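Local coordinates for actin-binding protein, cofilin/tropomyosin family protein, putative (Entamoeba histolytica, PDB 4LIZ) that binds actin filaments as a coactosin of the ADF/cofilin family and stabilises them, and may contribute to phagocytosis and pseudopod formation, at residues V16-G30 against L55-T67. Numbering follows the deposited sequence.
Sequences VIDDKNEEVEFVVFG and LKEDALQFAYYRT. With NA (sodium ion), chain C.
Strands 26-30 and 60-67 run antiparallel as neighbouring inner strands of the ADF-homology sheet, their axes 165° apart. Val-27 pairs with Tyr-64 and Phe-29 with Phe-62 through two backbone hydrogen bonds each, and Arg-66 N extends the pairing to Glu-25 O (3.0 Å). On one face Phe-26 CB meets Tyr-65 CB at 3.6 Å and Val-28 CG2 rests on Ala-63 CB; helix 48-54 covers this side. On the other, Tyr-64, its CG anti to the backbone N (chi1 -176°), extends its ring to the end of helix 10-17. Val-16 CG1 touches its CE2 at 3.8 Å, Ile-17 CG1 approaches the ring edge near OH, and the hydroxyl hydrogen-bonds to Asn-111 O. Arg-66 bends at its third torsion to bring its guanidinium to the same helix end. NH1 donates nearly straight to Val-16 O (2.9 Å) and weakly to Ile-17 O, and NH1 and NH2 both grip Asp-19 OD1, NH2 at 2.6 Å, with the carboxylate turned 77° from the guanidinium plane. Sodium is bound by carbonyls of Asp-18, Asn-21, Val-24 and Glu-15, plus a water above one guanidinium face. Sodium thus takes Glu-15 O and Asp-18 O while Arg-66 takes the two carbonyls between, tying the helix end and its following loop to the sheet.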
loop_
_atom_site.group_PDB
_atom_site.type_symbol
_atom_site.label_atom_id
_atom_site.label_comp_id
_atom_site.label_asym_id
_atom_site.label_seq_id
_atom_site.Cartn_x
_atom_site.Cartn_y
_atom_site.Cartn_z
ATOM N N VAL A 16 6.762 -3.722 -8.502
ATOM C CA VAL A 16 6.836 -2.292 -8.203
ATOM C C VAL A 16 8.265 -1.806 -8.003
ATOM O O VAL A 16 8.624 -0.835 -8.629
ATOM C CB VAL A 16 5.926 -1.981 -6.976
ATOM C CG1 VAL A 16 6.208 -0.568 -6.504
ATOM C CG2 VAL A 16 4.457 -2.196 -7.188
ATOM N N ILE A 17 9.028 -2.524 -7.220
ATOM C CA ILE A 17 10.390 -2.178 -6.949
ATOM C C ILE A 17 11.275 -2.203 -8.208
ATOM O O ILE A 17 12.118 -1.399 -8.341
ATOM C CB ILE A 17 10.970 -3.038 -5.842
ATOM C CG1 ILE A 17 10.216 -2.800 -4.546
ATOM C CG2 ILE A 17 12.423 -2.705 -5.611
ATOM C CD1 ILE A 17 10.557 -3.784 -3.489
ATOM N N ASP A 18 11.019 -3.137 -9.100
ATOM C CA ASP A 18 11.868 -3.325 -10.260
ATOM C C ASP A 18 11.749 -2.132 -11.178
ATOM O O ASP A 18 10.792 -1.930 -11.801
ATOM C CB ASP A 18 11.383 -4.597 -10.971
ATOM C CG ASP A 18 12.242 -5.021 -12.145
ATOM O OD1 ASP A 18 13.195 -4.377 -12.472
ATOM O OD2 ASP A 18 11.863 -6.033 -12.687
ATOM N N ASP A 19 12.837 -1.394 -11.263
ATOM C CA ASP A 19 12.928 -0.224 -12.094
ATOM C C ASP A 19 12.757 -0.574 -13.565
ATOM O O ASP A 19 12.366 0.233 -14.322
ATOM C CB ASP A 19 14.302 0.458 -11.966
ATOM C CG ASP A 19 14.499 1.187 -10.660
ATOM O OD1 ASP A 19 13.565 1.420 -9.928
ATOM O OD2 ASP A 19 15.665 1.508 -10.412
ATOM N N LYS A 20 13.167 -1.780 -13.933
ATOM C CA LYS A 20 13.060 -2.245 -15.261
ATOM C C LYS A 20 11.774 -2.854 -15.622
ATOM O O LYS A 20 11.591 -3.288 -16.756
ATOM C CB LYS A 20 14.245 -3.223 -15.534
ATOM C CG LYS A 20 15.607 -2.895 -15.117
ATOM C CD LYS A 20 16.142 -1.896 -16.071
ATOM C CE LYS A 20 17.583 -1.628 -15.700
ATOM N NZ LYS A 20 17.966 -0.346 -16.263
ATOM N N ASN A 21 10.798 -2.992 -14.700
ATOM C CA ASN A 21 9.469 -3.410 -14.979
ATOM C C ASN A 21 8.686 -2.125 -14.902
ATOM O O ASN A 21 8.032 -1.816 -13.863
ATOM C CB ASN A 21 8.983 -4.446 -13.975
ATOM C CG ASN A 21 7.605 -4.945 -14.287
ATOM O OD1 ASN A 21 6.864 -4.359 -15.118
ATOM N ND2 ASN A 21 7.195 -6.084 -13.656
ATOM N N GLU A 22 8.649 -1.387 -16.004
ATOM C CA GLU A 22 7.946 -0.141 -16.080
ATOM C C GLU A 22 6.457 -0.243 -16.187
ATOM O O GLU A 22 5.801 0.756 -15.988
ATOM C CB GLU A 22 8.568 0.658 -17.273
ATOM C CG GLU A 22 10.009 0.996 -17.027
ATOM C CD GLU A 22 10.536 1.964 -18.099
ATOM O OE1 GLU A 22 10.082 1.911 -19.246
ATOM O OE2 GLU A 22 11.398 2.767 -17.758
ATOM N N GLU A 23 5.907 -1.414 -16.403
ATOM C CA GLU A 23 4.483 -1.672 -16.495
ATOM C C GLU A 23 3.789 -1.772 -15.119
ATOM O O GLU A 23 2.569 -1.825 -15.084
ATOM C CB GLU A 23 4.226 -2.950 -17.299
ATOM C CG GLU A 23 4.822 -2.885 -18.740
ATOM C CD GLU A 23 4.336 -1.686 -19.493
ATOM O OE1 GLU A 23 3.122 -1.587 -19.716
ATOM O OE2 GLU A 23 5.162 -0.780 -19.856
ATOM N N VAL A 24 4.602 -1.894 -14.078
ATOM C CA VAL A 24 3.989 -2.014 -12.749
ATOM C C VAL A 24 4.670 -1.016 -11.840
ATOM O O VAL A 24 5.829 -1.105 -11.495
ATOM C CB VAL A 24 4.115 -3.421 -12.146
ATOM C CG1 VAL A 24 3.547 -3.497 -10.742
ATOM C CG2 VAL A 24 3.470 -4.499 -13.048
ATOM N N GLU A 25 3.886 -0.046 -11.351
ATOM C CA GLU A 25 4.332 1.046 -10.472
ATOM C C GLU A 25 3.487 1.035 -9.162
ATOM O O GLU A 25 3.889 1.708 -8.219
ATOM C CB GLU A 25 4.196 2.368 -11.185
ATOM C CG GLU A 25 5.123 2.421 -12.420
ATOM C CD GLU A 25 4.884 3.688 -13.175
ATOM O OE1 GLU A 25 3.778 4.212 -13.299
ATOM O OE2 GLU A 25 5.917 4.162 -13.792
ATOM N N PHE A 26 2.348 0.416 -9.126
ATOM C CA PHE A 26 1.523 0.272 -7.923
ATOM C C PHE A 26 0.819 -1.024 -7.876
ATOM O O PHE A 26 0.550 -1.661 -8.924
ATOM C CB PHE A 26 0.443 1.432 -7.889
ATOM C CG PHE A 26 -0.805 1.181 -8.676
ATOM C CD1 PHE A 26 -0.813 1.492 -10.003
ATOM C CD2 PHE A 26 -1.909 0.606 -8.145
ATOM C CE1 PHE A 26 -1.936 1.220 -10.775
ATOM C CE2 PHE A 26 -3.032 0.331 -8.864
ATOM C CZ PHE A 26 -2.995 0.585 -10.238
ATOM N N VAL A 27 0.425 -1.466 -6.682
ATOM C CA VAL A 27 -0.444 -2.560 -6.453
ATOM C C VAL A 27 -1.377 -2.313 -5.306
ATOM O O VAL A 27 -0.942 -1.615 -4.348
ATOM C CB VAL A 27 0.289 -3.907 -6.294
ATOM C CG1 VAL A 27 1.288 -3.830 -5.118
ATOM C CG2 VAL A 27 -0.606 -5.112 -6.141
ATOM N N VAL A 28 -2.609 -2.757 -5.432
ATOM C CA VAL A 28 -3.603 -2.749 -4.339
ATOM C C VAL A 28 -4.015 -4.146 -4.077
ATOM O O VAL A 28 -4.392 -4.859 -5.039
ATOM C CB VAL A 28 -4.781 -1.820 -4.671
ATOM C CG1 VAL A 28 -5.815 -1.855 -3.536
ATOM C CG2 VAL A 28 -4.350 -0.418 -4.956
ATOM N N PHE A 29 -3.965 -4.608 -2.807
ATOM C CA PHE A 29 -4.405 -5.874 -2.397
ATOM C C PHE A 29 -5.705 -5.832 -1.637
ATOM O O PHE A 29 -5.912 -4.913 -0.803
ATOM C CB PHE A 29 -3.383 -6.563 -1.443
ATOM C CG PHE A 29 -1.986 -6.743 -2.030
ATOM C CD1 PHE A 29 -1.777 -7.804 -2.936
ATOM C CD2 PHE A 29 -0.932 -5.899 -1.750
ATOM C CE1 PHE A 29 -0.515 -7.965 -3.460
ATOM C CE2 PHE A 29 0.324 -6.130 -2.315
ATOM C CZ PHE A 29 0.494 -7.155 -3.179
ATOM N N GLY A 30 -6.567 -6.741 -1.972
ATOM C CA GLY A 30 -7.761 -6.977 -1.192
ATOM C C GLY A 30 -7.662 -8.211 -0.357
ATOM O O GLY A 30 -6.710 -9.000 -0.387
ATOM N N LEU A 55 -9.413 1.933 -3.896
ATOM C CA LEU A 55 -9.747 1.741 -2.481
ATOM C C LEU A 55 -11.267 1.811 -2.255
ATOM O O LEU A 55 -11.815 2.834 -2.683
ATOM C CB LEU A 55 -9.006 2.721 -1.641
ATOM C CG LEU A 55 -7.493 2.565 -1.625
ATOM C CD1 LEU A 55 -6.780 3.683 -0.837
ATOM C CD2 LEU A 55 -7.066 1.243 -1.085
ATOM N N LYS A 56 -11.851 0.877 -1.597
ATOM C CA LYS A 56 -13.328 0.738 -1.491
ATOM C C LYS A 56 -13.754 1.017 -0.045
ATOM O O LYS A 56 -13.132 0.596 0.926
ATOM C CB LYS A 56 -13.738 -0.623 -1.933
ATOM C CG LYS A 56 -13.383 -1.029 -3.358
ATOM C CD LYS A 56 -13.868 0.043 -4.355
ATOM C CE LYS A 56 -13.471 -0.323 -5.792
ATOM N NZ LYS A 56 -13.293 0.951 -6.524
ATOM N N GLU A 57 -14.819 1.819 0.061
ATOM C CA GLU A 57 -15.316 2.237 1.361
ATOM C C GLU A 57 -15.703 1.131 2.273
ATOM O O GLU A 57 -15.613 1.294 3.517
ATOM C CB GLU A 57 -16.601 3.107 1.117
ATOM C CG GLU A 57 -17.005 3.857 2.401
ATOM C CD GLU A 57 -18.412 4.402 2.419
ATOM O OE1 GLU A 57 -19.004 4.604 1.325
ATOM O OE2 GLU A 57 -18.880 4.640 3.563
ATOM N N ASP A 58 -16.035 -0.006 1.777
ATOM C CA ASP A 58 -16.425 -1.157 2.577
ATOM C C ASP A 58 -15.422 -2.262 2.752
ATOM O O ASP A 58 -15.754 -3.388 3.126
ATOM C CB ASP A 58 -17.760 -1.712 2.097
ATOM C CG ASP A 58 -17.660 -2.355 0.761
ATOM O OD1 ASP A 58 -16.662 -2.108 0.057
ATOM O OD2 ASP A 58 -18.549 -3.152 0.423
ATOM N N ALA A 59 -14.112 -1.929 2.465
ATOM C CA ALA A 59 -13.112 -2.937 2.414
ATOM C C ALA A 59 -11.899 -2.659 3.315
ATOM O O ALA A 59 -11.576 -1.513 3.557
ATOM C CB ALA A 59 -12.621 -3.109 0.940
ATOM N N LEU A 60 -11.236 -3.746 3.628
ATOM C CA LEU A 60 -9.867 -3.731 4.230
ATOM C C LEU A 60 -8.885 -4.019 3.064
ATOM O O LEU A 60 -9.000 -5.067 2.434
ATOM C CB LEU A 60 -9.793 -4.841 5.301
ATOM C CG LEU A 60 -8.627 -4.650 6.250
ATOM C CD1 LEU A 60 -8.510 -5.770 7.330
ATOM C CD2 LEU A 60 -7.359 -4.806 5.566
ATOM N N GLN A 61 -7.964 -3.125 2.826
ATOM C CA GLN A 61 -7.026 -3.253 1.685
ATOM C C GLN A 61 -5.639 -2.808 2.067
ATOM O O GLN A 61 -5.450 -2.167 3.133
ATOM C CB GLN A 61 -7.555 -2.496 0.477
ATOM C CG GLN A 61 -8.849 -3.028 -0.144
ATOM C CD GLN A 61 -9.503 -2.046 -1.046
ATOM O OE1 GLN A 61 -10.031 -1.045 -0.635
ATOM N NE2 GLN A 61 -9.317 -2.267 -2.348
ATOM N N PHE A 62 -4.629 -3.104 1.260
ATOM C CA PHE A 62 -3.313 -2.595 1.367
ATOM C C PHE A 62 -2.825 -2.046 0.066
ATOM O O PHE A 62 -3.315 -2.562 -0.959
ATOM C CB PHE A 62 -2.313 -3.656 1.858
ATOM C CG PHE A 62 -2.676 -4.248 3.222
ATOM C CD1 PHE A 62 -3.417 -5.392 3.336
ATOM C CD2 PHE A 62 -2.182 -3.626 4.340
ATOM C CE1 PHE A 62 -3.821 -5.896 4.612
ATOM C CE2 PHE A 62 -2.491 -4.172 5.568
ATOM C CZ PHE A 62 -3.266 -5.245 5.680
ATOM N N ALA A 63 -1.954 -1.132 0.000
ATOM C CA ALA A 63 -1.442 -0.636 -1.220
ATOM C C ALA A 63 0.001 -0.357 -1.105
ATOM O O ALA A 63 0.581 -0.024 -0.042
ATOM C CB ALA A 63 -2.218 0.589 -1.743
ATOM N N TYR A 64 0.724 -0.386 -2.228
ATOM C CA TYR A 64 2.120 -0.161 -2.317
ATOM C C TYR A 64 2.481 0.457 -3.658
ATOM O O TYR A 64 2.070 -0.100 -4.670
ATOM C CB TYR A 64 2.867 -1.518 -2.122
ATOM C CG TYR A 64 4.371 -1.410 -2.097
ATOM C CD1 TYR A 64 5.053 -0.779 -1.094
ATOM C CD2 TYR A 64 5.107 -2.056 -3.088
ATOM C CE1 TYR A 64 6.437 -0.761 -1.032
ATOM C CE2 TYR A 64 6.525 -2.068 -3.045
ATOM C CZ TYR A 64 7.161 -1.413 -2.017
ATOM O OH TYR A 64 8.581 -1.467 -1.865
ATOM N N TYR A 65 3.152 1.588 -3.687
ATOM C CA TYR A 65 3.504 2.238 -4.933
ATOM C C TYR A 65 4.847 2.968 -4.865
ATOM O O TYR A 65 5.327 3.281 -3.831
ATOM C CB TYR A 65 2.385 3.194 -5.426
ATOM C CG TYR A 65 2.161 4.460 -4.635
ATOM C CD1 TYR A 65 2.756 5.628 -4.984
ATOM C CD2 TYR A 65 1.339 4.454 -3.543
ATOM C CE1 TYR A 65 2.547 6.772 -4.260
ATOM C CE2 TYR A 65 1.105 5.599 -2.825
ATOM C CZ TYR A 65 1.726 6.745 -3.192
ATOM O OH TYR A 65 1.555 7.891 -2.500
ATOM N N ARG A 66 5.381 3.218 -6.050
ATOM C CA ARG A 66 6.623 3.928 -6.204
ATOM C C ARG A 66 6.345 5.340 -6.651
ATOM O O ARG A 66 5.402 5.602 -7.323
ATOM C CB ARG A 66 7.586 3.263 -7.178
ATOM C CG ARG A 66 7.127 3.231 -8.596
ATOM C CD ARG A 66 8.065 2.390 -9.429
ATOM N NE ARG A 66 9.327 3.023 -9.710
ATOM C CZ ARG A 66 10.509 2.421 -9.695
ATOM N NH1 ARG A 66 10.632 1.164 -9.354
ATOM N NH2 ARG A 66 11.566 3.118 -10.033
ATOM N N THR A 67 7.200 6.234 -6.187
ATOM C CA THR A 67 7.127 7.640 -6.495
ATOM C C THR A 67 8.548 8.235 -6.525
ATOM O O THR A 67 9.444 7.580 -6.277
ATOM C CB THR A 67 6.153 8.390 -5.553
ATOM O OG1 THR A 67 5.895 9.695 -6.052
ATOM C CG2 THR A 67 6.695 8.502 -4.206
HETATM NA NA NA C . 8.219 -1.461 -11.537
HETATM O O HOH W 1 9.028 0.688 -12.108
#